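PDB 1OMO: alanine dehydrogenase from Archaeoglobus fulgidus, which catalyses the reversible NAD-dependent oxidative deamination of L-alanine to pyruvate and ammonium, and works as a homodimer. Local coordinates for residues S13-S16 with M17-M21; A27-L30 with Y31-K35; K164-V167 with S168-D172. All coordinates share one frame; numbering follows the deposited sequence.

Contact 1: S13-S16 with M17-M21; sequences SLIS and MDEAM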
ATOM      1  N   SER A  13      -1.133 -20.538 -15.229  1.00 28.14           N
ATOM      2  CA  SER A  13      -2.030 -21.605 -15.616  1.00 29.84           C
ATOM      3  C   SER A  13      -3.404 -21.456 -14.959  1.00 30.78           C
ATOM      4  O   SER A  13      -4.221 -22.386 -15.022  1.00 32.30           O
ATOM      5  CB  SER A  13      -1.446 -22.962 -15.206  1.00 29.50           C
ATOM      6  OG  SER A  13      -1.575 -23.198 -13.797  1.00 27.83           O
ATOM      7  N   LEU A  14      -3.669 -20.307 -14.343  1.00 29.69           N
ATOM      8  CA  LEU A  14      -4.934 -20.111 -13.632  1.00 29.43           C
ATOM      9  C   LEU A  14      -5.917 -19.080 -14.173  1.00 30.12           C
ATOM     10  O   LEU A  14      -6.974 -18.881 -13.581  1.00 30.13           O
ATOM     11  CB  LEU A  14      -4.643 -19.801 -12.152  1.00 29.87           C
ATOM     12  CG  LEU A  14      -4.680 -20.923 -11.097  1.00 30.57           C
ATOM     13  CD1 LEU A  14      -4.450 -22.245 -11.747  1.00 30.68           C
ATOM     14  CD2 LEU A  14      -3.655 -20.659  -9.992  1.00 31.28           C
ATOM     15  N   ILE A  15      -5.567 -18.409 -15.268  1.00 29.61           N
ATOM     16  CA  ILE A  15      -6.462 -17.430 -15.887  1.00 30.11           C
ATOM     17  C   ILE A  15      -6.289 -17.475 -17.375  1.00 28.72           C
ATOM     18  O   ILE A  15      -5.200 -17.682 -17.893  1.00 28.79           O
ATOM     19  CB  ILE A  15      -6.201 -15.918 -15.564  1.00 30.91           C
ATOM     20  CG1 ILE A  15      -6.535 -15.534 -14.140  1.00 32.89           C
ATOM     21  CG2 ILE A  15      -7.218 -15.072 -16.338  1.00 31.49           C
ATOM     22  CD1 ILE A  15      -7.012 -14.044 -14.082  1.00 32.34           C
ATOM     23  N   SER A  16      -7.392 -17.199 -18.032  1.00 27.85           N
ATOM     24  CA  SER A  16      -7.512 -17.157 -19.478  1.00 28.09           C
ATOM     25  C   SER A  16      -7.523 -15.682 -19.883  1.00 25.01           C
ATOM     26  O   SER A  16      -7.947 -14.847 -19.098  1.00 24.90           O
ATOM     27  CB  SER A  16      -8.861 -17.776 -19.861  1.00 27.03           C
ATOM     28  OG  SER A  16      -8.924 -17.934 -21.244  1.00 33.54           O
ATOM     29  N   MET A  17      -7.101 -15.362 -21.101  1.00 23.94           N
ATOM     30  CA  MET A  17      -7.138 -13.976 -21.535  1.00 23.83           C
ATOM     31  C   MET A  17      -8.607 -13.597 -21.555  1.00 24.48           C
ATOM     32  O   MET A  17      -8.965 -12.473 -21.244  1.00 24.33           O
ATOM     33  CB  MET A  17      -6.546 -13.807 -22.935  1.00 23.50           C
ATOM     34  CG  MET A  17      -6.844 -12.413 -23.573  1.00 20.70           C
ATOM     35  SD  MET A  17      -6.283 -11.038 -22.563  1.00 21.89           S
ATOM     36  CE  MET A  17      -4.553 -10.853 -22.995  1.00 21.83           C
ATOM     37  N   ASP A  18      -9.462 -14.547 -21.917  1.00 24.96           N
ATOM     38  CA  ASP A  18     -10.888 -14.279 -21.935  1.00 25.10           C
ATOM     39  C   ASP A  18     -11.385 -14.034 -20.515  1.00 24.41           C
ATOM     40  O   ASP A  18     -12.138 -13.104 -20.278  1.00 24.94           O
ATOM     41  CB  ASP A  18     -11.639 -15.449 -22.579  1.00 29.46           C
ATOM     42  CG  ASP A  18     -11.635 -15.371 -24.099  1.00 31.45           C
ATOM     43  OD1 ASP A  18     -11.167 -16.324 -24.746  1.00 35.66           O
ATOM     44  OD2 ASP A  18     -12.107 -14.352 -24.648  1.00 33.75           O
ATOM     45  N   GLU A  19     -10.958 -14.853 -19.561  1.00 23.55           N
ATOM     46  CA  GLU A  19     -11.392 -14.636 -18.185  1.00 23.08           C
ATOM     47  C   GLU A  19     -10.923 -13.240 -17.757  1.00 22.34           C
ATOM     48  O   GLU A  19     -11.679 -12.472 -17.181  1.00 21.85           O
ATOM     49  CB  GLU A  19     -10.790 -15.686 -17.247  1.00 22.94           C
ATOM     50  CG  GLU A  19     -11.415 -17.065 -17.349  1.00 23.52           C
ATOM     51  CD  GLU A  19     -10.712 -18.061 -16.450  1.00 27.09           C
ATOM     52  OE1 GLU A  19      -9.459 -18.167 -16.559  1.00 24.12           O
ATOM     53  OE2 GLU A  19     -11.413 -18.730 -15.642  1.00 27.28           O
ATOM     54  N   ALA A  20      -9.674 -12.921 -18.080  1.00 20.61           N
ATOM     55  CA  ALA A  20      -9.088 -11.625 -17.732  1.00 20.47           C
ATOM     56  C   ALA A  20      -9.904 -10.499 -18.352  1.00 19.43           C
ATOM     57  O   ALA A  20     -10.153  -9.485 -17.700  1.00 19.57           O
ATOM     58  CB  ALA A  20      -7.620 -11.549 -18.222  1.00 18.11           C
ATOM     59  N   MET A  21     -10.318 -10.685 -19.607  1.00 19.19           N
ATOM     60  CA  MET A  21     -11.112  -9.671 -20.297  1.00 20.70           C
ATOM     61  C   MET A  21     -12.475  -9.440 -19.671  1.00 20.86           C
ATOM     62  O   MET A  21     -12.934  -8.296 -19.564  1.00 19.43           O
ATOM     63  CB  MET A  21     -11.280 -10.009 -21.789  1.00 21.24           C
ATOM     64  CG  MET A  21     -10.051  -9.605 -22.634  1.00 24.08           C
ATOM     65  SD  MET A  21      -9.938 -10.242 -24.323  1.00 26.89           S
ATOM     66  CE  MET A  21     -10.921  -9.040 -25.128  1.00 23.69           C
TER
HETATM   67  O   HOH W   1      -8.585 -17.070 -23.637  1.00 29.50           O

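Contact 2: A27-L30 with Y31-K35; sequences AFRL and YALGK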
ATOM      1  N   ALA A  27     -14.904  -4.866 -13.870  1.00 18.39           N
ATOM      2  CA  ALA A  27     -14.224  -3.979 -12.934  1.00 18.12           C
ATOM      3  C   ALA A  27     -14.443  -2.548 -13.371  1.00 18.22           C
ATOM      4  O   ALA A  27     -14.777  -1.705 -12.559  1.00 19.41           O
ATOM      5  CB  ALA A  27     -12.723  -4.271 -12.906  1.00 20.26           C
ATOM      6  N   PHE A  28     -14.244  -2.250 -14.650  1.00 18.16           N
ATOM      7  CA  PHE A  28     -14.463  -0.872 -15.091  1.00 20.02           C
ATOM      8  C   PHE A  28     -15.922  -0.474 -14.870  1.00 20.32           C
ATOM      9  O   PHE A  28     -16.211   0.618 -14.391  1.00 21.07           O
ATOM     10  CB  PHE A  28     -14.155  -0.683 -16.576  1.00 22.85           C
ATOM     11  CG  PHE A  28     -12.705  -0.580 -16.891  1.00 25.18           C
ATOM     12  CD1 PHE A  28     -11.865   0.216 -16.110  1.00 27.67           C
ATOM     13  CD2 PHE A  28     -12.168  -1.289 -17.946  1.00 26.30           C
ATOM     14  CE1 PHE A  28     -10.506   0.286 -16.380  1.00 26.99           C
ATOM     15  CE2 PHE A  28     -10.811  -1.222 -18.223  1.00 27.82           C
ATOM     16  CZ  PHE A  28      -9.981  -0.433 -17.432  1.00 27.65           C
ATOM     17  N   ARG A  29     -16.835  -1.358 -15.255  1.00 20.22           N
ATOM     18  CA  ARG A  29     -18.260  -1.095 -15.098  1.00 21.07           C
ATOM     19  C   ARG A  29     -18.565  -0.781 -13.614  1.00 21.47           C
ATOM     20  O   ARG A  29     -19.107   0.291 -13.297  1.00 18.83           O
ATOM     21  CB  ARG A  29     -19.042  -2.313 -15.597  1.00 23.96           C
ATOM     22  CG  ARG A  29     -20.539  -2.134 -15.604  1.00 28.69           C
ATOM     23  CD  ARG A  29     -21.259  -3.459 -15.900  1.00 29.56           C
ATOM     24  NE  ARG A  29     -22.559  -3.436 -15.237  1.00 33.90           N
ATOM     25  CZ  ARG A  29     -22.805  -3.903 -14.013  1.00 35.14           C
ATOM     26  NH1 ARG A  29     -21.838  -4.467 -13.293  1.00 35.22           N
ATOM     27  NH2 ARG A  29     -24.023  -3.757 -13.484  1.00 37.13           N
ATOM     28  N   LEU A  30     -18.180  -1.683 -12.704  1.00 21.24           N
ATOM     29  CA  LEU A  30     -18.421  -1.452 -11.269  1.00 23.07           C
ATOM     30  C   LEU A  30     -17.818  -0.145 -10.723  1.00 23.18           C
ATOM     31  O   LEU A  30     -18.489   0.593 -10.010  1.00 25.38           O
ATOM     32  CB  LEU A  30     -17.911  -2.630 -10.433  1.00 21.43           C
ATOM     33  CG  LEU A  30     -18.633  -3.955 -10.667  1.00 23.74           C
ATOM     34  CD1 LEU A  30     -17.879  -5.080 -10.017  1.00 21.97           C
ATOM     35  CD2 LEU A  30     -20.060  -3.861 -10.116  1.00 21.61           C
ATOM     36  N   TYR A  31     -16.576   0.170 -11.068  1.00 22.86           N
ATOM     37  CA  TYR A  31     -15.982   1.388 -10.533  1.00 22.50           C
ATOM     38  C   TYR A  31     -16.727   2.619 -11.013  1.00 21.82           C
ATOM     39  O   TYR A  31     -16.916   3.560 -10.267  1.00 20.17           O
ATOM     40  CB  TYR A  31     -14.492   1.508 -10.892  1.00 24.70           C
ATOM     41  CG  TYR A  31     -13.802   2.636 -10.140  1.00 26.86           C
ATOM     42  CD1 TYR A  31     -14.125   2.897  -8.812  1.00 29.92           C
ATOM     43  CD2 TYR A  31     -12.806   3.402 -10.726  1.00 28.56           C
ATOM     44  CE1 TYR A  31     -13.478   3.884  -8.079  1.00 29.97           C
ATOM     45  CE2 TYR A  31     -12.128   4.414  -9.990  1.00 28.94           C
ATOM     46  CZ  TYR A  31     -12.475   4.641  -8.665  1.00 30.33           C
ATOM     47  OH  TYR A  31     -11.812   5.575  -7.879  1.00 30.03           O
ATOM     48  N   ALA A  32     -17.162   2.618 -12.259  1.00 21.33           N
ATOM     49  CA  ALA A  32     -17.880   3.779 -12.752  1.00 23.05           C
ATOM     50  C   ALA A  32     -19.255   3.896 -12.053  1.00 23.80           C
ATOM     51  O   ALA A  32     -19.794   4.990 -11.972  1.00 22.56           O
ATOM     52  CB  ALA A  32     -18.050   3.693 -14.263  1.00 22.07           C
ATOM     53  N   LEU A  33     -19.801   2.779 -11.553  1.00 22.97           N
ATOM     54  CA  LEU A  33     -21.082   2.811 -10.848  1.00 24.86           C
ATOM     55  C   LEU A  33     -20.890   2.943  -9.321  1.00 26.16           C
ATOM     56  O   LEU A  33     -21.815   2.736  -8.546  1.00 25.95           O
ATOM     57  CB  LEU A  33     -21.890   1.554 -11.145  1.00 22.92           C
ATOM     58  CG  LEU A  33     -22.359   1.431 -12.591  1.00 25.05           C
ATOM     59  CD1 LEU A  33     -23.064   0.101 -12.807  1.00 22.18           C
ATOM     60  CD2 LEU A  33     -23.275   2.606 -12.928  1.00 22.21           C
ATOM     61  N   GLY A  34     -19.675   3.271  -8.902  1.00 26.74           N
ATOM     62  CA  GLY A  34     -19.401   3.428  -7.493  1.00 26.43           C
ATOM     63  C   GLY A  34     -19.400   2.138  -6.699  1.00 28.70           C
ATOM     64  O   GLY A  34     -19.273   2.181  -5.485  1.00 30.44           O
ATOM     65  N   LYS A  35     -19.544   0.991  -7.347  1.00 29.00           N
ATOM     66  CA  LYS A  35     -19.532  -0.266  -6.604  1.00 30.10           C
ATOM     67  C   LYS A  35     -18.130  -0.872  -6.393  1.00 31.52           C
ATOM     68  O   LYS A  35     -17.979  -2.067  -6.151  1.00 31.90           O
ATOM     69  CB  LYS A  35     -20.461  -1.268  -7.275  1.00 28.79           C
ATOM     70  CG  LYS A  35     -21.905  -0.811  -7.224  1.00 32.25           C
ATOM     71  CD  LYS A  35     -22.828  -1.752  -7.978  1.00 34.81           C
ATOM     72  CE  LYS A  35     -24.253  -1.210  -8.026  1.00 33.58           C
ATOM     73  NZ  LYS A  35     -25.127  -2.266  -8.571  1.00 33.83           N
TER

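Contact 3: K164-V167 with S168-D172; sequences KKFV and SYCED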
ATOM      1  N   LYS A 164      10.706  -8.287 -35.794  1.00 23.80           N
ATOM      2  CA  LYS A 164      10.681  -9.513 -36.591  1.00 24.94           C
ATOM      3  C   LYS A 164      10.133 -10.685 -35.793  1.00 24.96           C
ATOM      4  O   LYS A 164       9.384 -11.517 -36.316  1.00 24.69           O
ATOM      5  CB  LYS A 164      12.085  -9.845 -37.122  1.00 25.55           C
ATOM      6  CG  LYS A 164      12.480  -9.013 -38.338  1.00 29.43           C
ATOM      7  CD  LYS A 164      13.889  -9.316 -38.829  1.00 30.93           C
ATOM      8  CE  LYS A 164      14.217  -8.439 -40.053  1.00 33.85           C
ATOM      9  NZ  LYS A 164      15.635  -8.534 -40.574  1.00 34.68           N
ATOM     10  N   LYS A 165      10.510 -10.761 -34.525  1.00 24.29           N
ATOM     11  CA  LYS A 165       9.998 -11.824 -33.691  1.00 24.22           C
ATOM     12  C   LYS A 165       8.474 -11.686 -33.539  1.00 24.21           C
ATOM     13  O   LYS A 165       7.750 -12.661 -33.666  1.00 24.80           O
ATOM     14  CB  LYS A 165      10.649 -11.781 -32.313  1.00 27.85           C
ATOM     15  CG  LYS A 165      10.110 -12.851 -31.378  1.00 32.50           C
ATOM     16  CD  LYS A 165      10.721 -12.787 -29.985  1.00 36.23           C
ATOM     17  CE  LYS A 165      10.777 -14.174 -29.369  1.00 38.69           C
ATOM     18  NZ  LYS A 165      10.953 -14.061 -27.904  1.00 42.32           N
ATOM     19  N   PHE A 166       7.987 -10.477 -33.266  1.00 22.15           N
ATOM     20  CA  PHE A 166       6.551 -10.267 -33.089  1.00 23.65           C
ATOM     21  C   PHE A 166       5.862 -10.623 -34.417  1.00 23.59           C
ATOM     22  O   PHE A 166       4.821 -11.261 -34.444  1.00 23.67           O
ATOM     23  CB  PHE A 166       6.289  -8.793 -32.646  1.00 23.13           C
ATOM     24  CG  PHE A 166       4.818  -8.385 -32.576  1.00 22.52           C
ATOM     25  CD1 PHE A 166       4.196  -7.799 -33.680  1.00 20.78           C
ATOM     26  CD2 PHE A 166       4.066  -8.567 -31.404  1.00 22.46           C
ATOM     27  CE1 PHE A 166       2.859  -7.395 -33.630  1.00 19.24           C
ATOM     28  CE2 PHE A 166       2.714  -8.168 -31.345  1.00 19.03           C
ATOM     29  CZ  PHE A 166       2.115  -7.584 -32.453  1.00 19.57           C
ATOM     30  N   VAL A 167       6.468 -10.227 -35.522  1.00 23.68           N
ATOM     31  CA  VAL A 167       5.889 -10.516 -36.820  1.00 24.11           C
ATOM     32  C   VAL A 167       5.810 -12.023 -37.058  1.00 24.74           C
ATOM     33  O   VAL A 167       4.821 -12.526 -37.557  1.00 25.55           O
ATOM     34  CB  VAL A 167       6.715  -9.838 -37.924  1.00 23.16           C
ATOM     35  CG1 VAL A 167       6.432 -10.499 -39.288  1.00 25.03           C
ATOM     36  CG2 VAL A 167       6.362  -8.359 -37.979  1.00 23.30           C
ATOM     37  N   SER A 168       6.861 -12.731 -36.680  1.00 26.34           N
ATOM     38  CA  SER A 168       6.923 -14.181 -36.827  1.00 28.35           C
ATOM     39  C   SER A 168       5.872 -14.865 -35.917  1.00 29.05           C
ATOM     40  O   SER A 168       5.286 -15.909 -36.291  1.00 27.49           O
ATOM     41  CB  SER A 168       8.343 -14.646 -36.465  1.00 29.81           C
ATOM     42  OG  SER A 168       8.577 -15.993 -36.813  1.00 34.46           O
ATOM     43  N   TYR A 169       5.646 -14.279 -34.731  1.00 26.71           N
ATOM     44  CA  TYR A 169       4.669 -14.793 -33.755  1.00 28.01           C
ATOM     45  C   TYR A 169       3.263 -14.726 -34.375  1.00 27.84           C
ATOM     46  O   TYR A 169       2.447 -15.640 -34.230  1.00 27.01           O
ATOM     47  CB  TYR A 169       4.720 -13.939 -32.468  1.00 27.37           C
ATOM     48  CG  TYR A 169       3.705 -14.302 -31.376  1.00 27.92           C
ATOM     49  CD1 TYR A 169       4.074 -15.095 -30.280  1.00 26.25           C
ATOM     50  CD2 TYR A 169       2.386 -13.819 -31.416  1.00 25.76           C
ATOM     51  CE1 TYR A 169       3.167 -15.390 -29.266  1.00 24.86           C
ATOM     52  CE2 TYR A 169       1.467 -14.113 -30.387  1.00 25.14           C
ATOM     53  CZ  TYR A 169       1.869 -14.896 -29.318  1.00 26.31           C
ATOM     54  OH  TYR A 169       1.003 -15.168 -28.269  1.00 26.50           O
ATOM     55  N   CYS A 170       3.000 -13.619 -35.063  1.00 28.22           N
ATOM     56  CA  CYS A 170       1.736 -13.402 -35.743  1.00 29.81           C
ATOM     57  C   CYS A 170       1.555 -14.456 -36.823  1.00 31.99           C
ATOM     58  O   CYS A 170       0.594 -15.222 -36.802  1.00 32.81           O
ATOM     59  CB  CYS A 170       1.712 -12.018 -36.404  1.00 28.01           C
ATOM     60  SG  CYS A 170       1.461 -10.642 -35.285  1.00 23.48           S
ATOM     61  N   GLU A 171       2.472 -14.488 -37.779  1.00 33.94           N
ATOM     62  CA  GLU A 171       2.349 -15.450 -38.855  1.00 36.68           C
ATOM     63  C   GLU A 171       2.082 -16.844 -38.302  1.00 38.06           C
ATOM     64  O   GLU A 171       1.174 -17.526 -38.766  1.00 38.86           O
ATOM     65  CB  GLU A 171       3.606 -15.449 -39.726  1.00 36.92           C
ATOM     66  CG  GLU A 171       3.328 -15.119 -41.191  1.00 39.20           C
ATOM     67  CD  GLU A 171       3.786 -13.737 -41.580  1.00 40.60           C
ATOM     68  OE1 GLU A 171       5.000 -13.453 -41.411  1.00 40.45           O
ATOM     69  OE2 GLU A 171       2.939 -12.948 -42.072  1.00 40.71           O
ATOM     70  N   ASP A 172       2.838 -17.254 -37.290  1.00 38.94           N
ATOM     71  CA  ASP A 172       2.644 -18.583 -36.728  1.00 40.51           C
ATOM     72  C   ASP A 172       1.181 -18.879 -36.478  1.00 40.94           C
ATOM     73  O   ASP A 172       0.733 -19.989 -36.733  1.00 41.78           O
ATOM     74  CB  ASP A 172       3.451 -18.769 -35.437  1.00 41.41           C
ATOM     75  CG  ASP A 172       4.927 -19.023 -35.713  1.00 43.75           C
ATOM     76  OD1 ASP A 172       5.740 -19.064 -34.754  1.00 45.56           O
ATOM     77  OD2 ASP A 172       5.266 -19.180 -36.909  1.00 42.71           O
TER

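Contact 1: S13-S16 with M17-M21
Glu19 OE1 takes the backbone N-H of Ser16 in a bond of 2.7 Å that is clearly bent, 132° at the hydrogen. Ser16 is the N-cap of helix 17-32, and this bond is the side-chain-to-cap-amide half of a capping box; the reciprocal bond is not made, since Ser16 OG turns to a water. Standing anti to its own carbonyl carbon (chi1 -75°) and running on extended, the glutamate chain passes alongside Ser16 CB and offers OE1 by the lone pair turned away from OE2. OE1 also lies 3.2 Å from Ile15 CA. The other oxygen, OE2, is held by Asn307 ND2 on helix 294-311, which bonds Leu14 O as well, so both oxygens are engaged and the carboxylate is fixed in rotation. Cutting Glu19 back to an alanine would probably leave Ser16 N without this acceptor and Asn307 with one partner fewer, freeing the approach to the helix to shift. Beyond the cap the first helical bond closes: Ala20 N gives its hydrogen to Ser16 O at 2.8 Å. Ile15 CG2 settles beside Ala20 CB at 4.0 Å and also meets Glu19 CB, a pairing of the residue before the cap with the fourth of the helix that fits a hydrophobic staple. Leu107 and the valines of helix 294-311 continue this apolar patch. Ser16 OG serves the helix start indirectly, through a water 2.6 Å away that accepts from Asp18 N and donates to Asp18 OD1 at 2.9 Å.

Contact 2: A27-L30 with Y31-K35
Leu33 lies against the carbonyl of Arg29 and reaches on to its guanidinium, one turn back along helix 17-32. Its CB sits 3.7 Å from both Leu30 O and Arg29 O. CG stands anti to the leucine's own carbonyl carbon (chi1 -67°), which brings it to 3.5 Å from Arg29 O. At the tip, CD1 rides over one face of the Arg29 guanidinium, displaced toward its rim, with NH2 the nearest of the group's atoms at 4.0 Å. The arginine's charge is answered elsewhere, by Glu26 one turn earlier, which bridges NH1. Leu33 is also where helical geometry ends. Its N-H still reaches Arg29 O, in the carbonyl plane but bent at the hydrogen, and makes a weak second bond to Leu30 O. Leu30 O is taken as well by Lys35 N at 2.9 Å, while Gly34 N bonds Tyr31 O at 3.1 Å. These two bonds, with Gly34 at a positive phi of 71°, make the Schellman motif that closes the helix and turns the chain away. Its usual apolar companion is present too: Leu30 CD2 packs on Lys35 CB at 3.9 Å, the two side chains crossing at about a right angle. The extended lysine then carries NZ to 5.3 Å from Arg29 NH2, and the two like charges may repel weakly. Ala27 and Phe28 are buried: Phe28 reaches Ile268 and Ile272 of helix 268-273, and Ala27 lies on Ala299 of helix 294-311. Tyr31 meets Ile295 of that same helix, while the partly exposed Leu30 touches Met59 in the turn between strands 50-58 and 61-69.

Contact 3: K164-V167 with S168-D172
Val167 and Glu171 stand side by side on successive turns of helix 160-172, the crossover helix of a beta-alpha-beta unit in the Rossmann-fold NAD domain. Val167 CG1, anti to the valine's own backbone N, comes to 3.9 Å from Glu171 OE1. The bond between their backbones, Glu171 N to Val167 O, is almost straight at 176°. The carboxylate is held further on, where OE2 accepts from Ala177 N at the start of strand 177-179, so the glutamate ties the helix to the edge strand it leads into. Val167 itself packs down on Ala155 and Val179 of the flanking strands. On the outward side Ser168 fits against the preceding turn by its backbone and CB: its N bonds Lys164 O at 2.8 Å, and CB lies 3.3 Å from the same oxygen. Phe166 faces inward. Its side chain touches Val153 and Ala155 of strand 152-156, its ring meets Tyr138 edge-to-face, and it touches Ala137, the last residue of what is probably the dinucleotide-binding GxGxxA sequence. Tyr169, one turn on, also meets Tyr138 edge-to-face and bonds Glu142 through its hydroxyl, so helix 135-147 is gripped at two levels. Within helix 160-172 the Phe166 ring also meets Cys170. The cysteine turns its sulfur back toward the preceding turn (chi1 -76°), over one face of the ring, in a sulfur-aromatic contact: SG stands 4.3 Å from the ring centroid, 27° off the normal, with CE1 the nearest ring atom at 3.9 Å.

How the contacts relate
Contacts 1 and 2 are the two ends of one helix, 17-32: residues 13-21 start it and 27-35 stop it, with centres 20 Å apart. Helix 294-311 packs on both. Contact 3 belongs to the Rossmann-fold domain, its centre about 22 Å from that of contact 1 and 36 Å from that of contact 2, which lies across the centre of the chain. None touches another, yet each has a side chain within about 11 Å of the cofactor: NAD is about 11 Å from the side chain of Met17, 9 Å from Phe28 and 8 Å from Phe166. In contact 1 the side chain of Ala20 is about 5 Å from that of the NAD-binding Arg108.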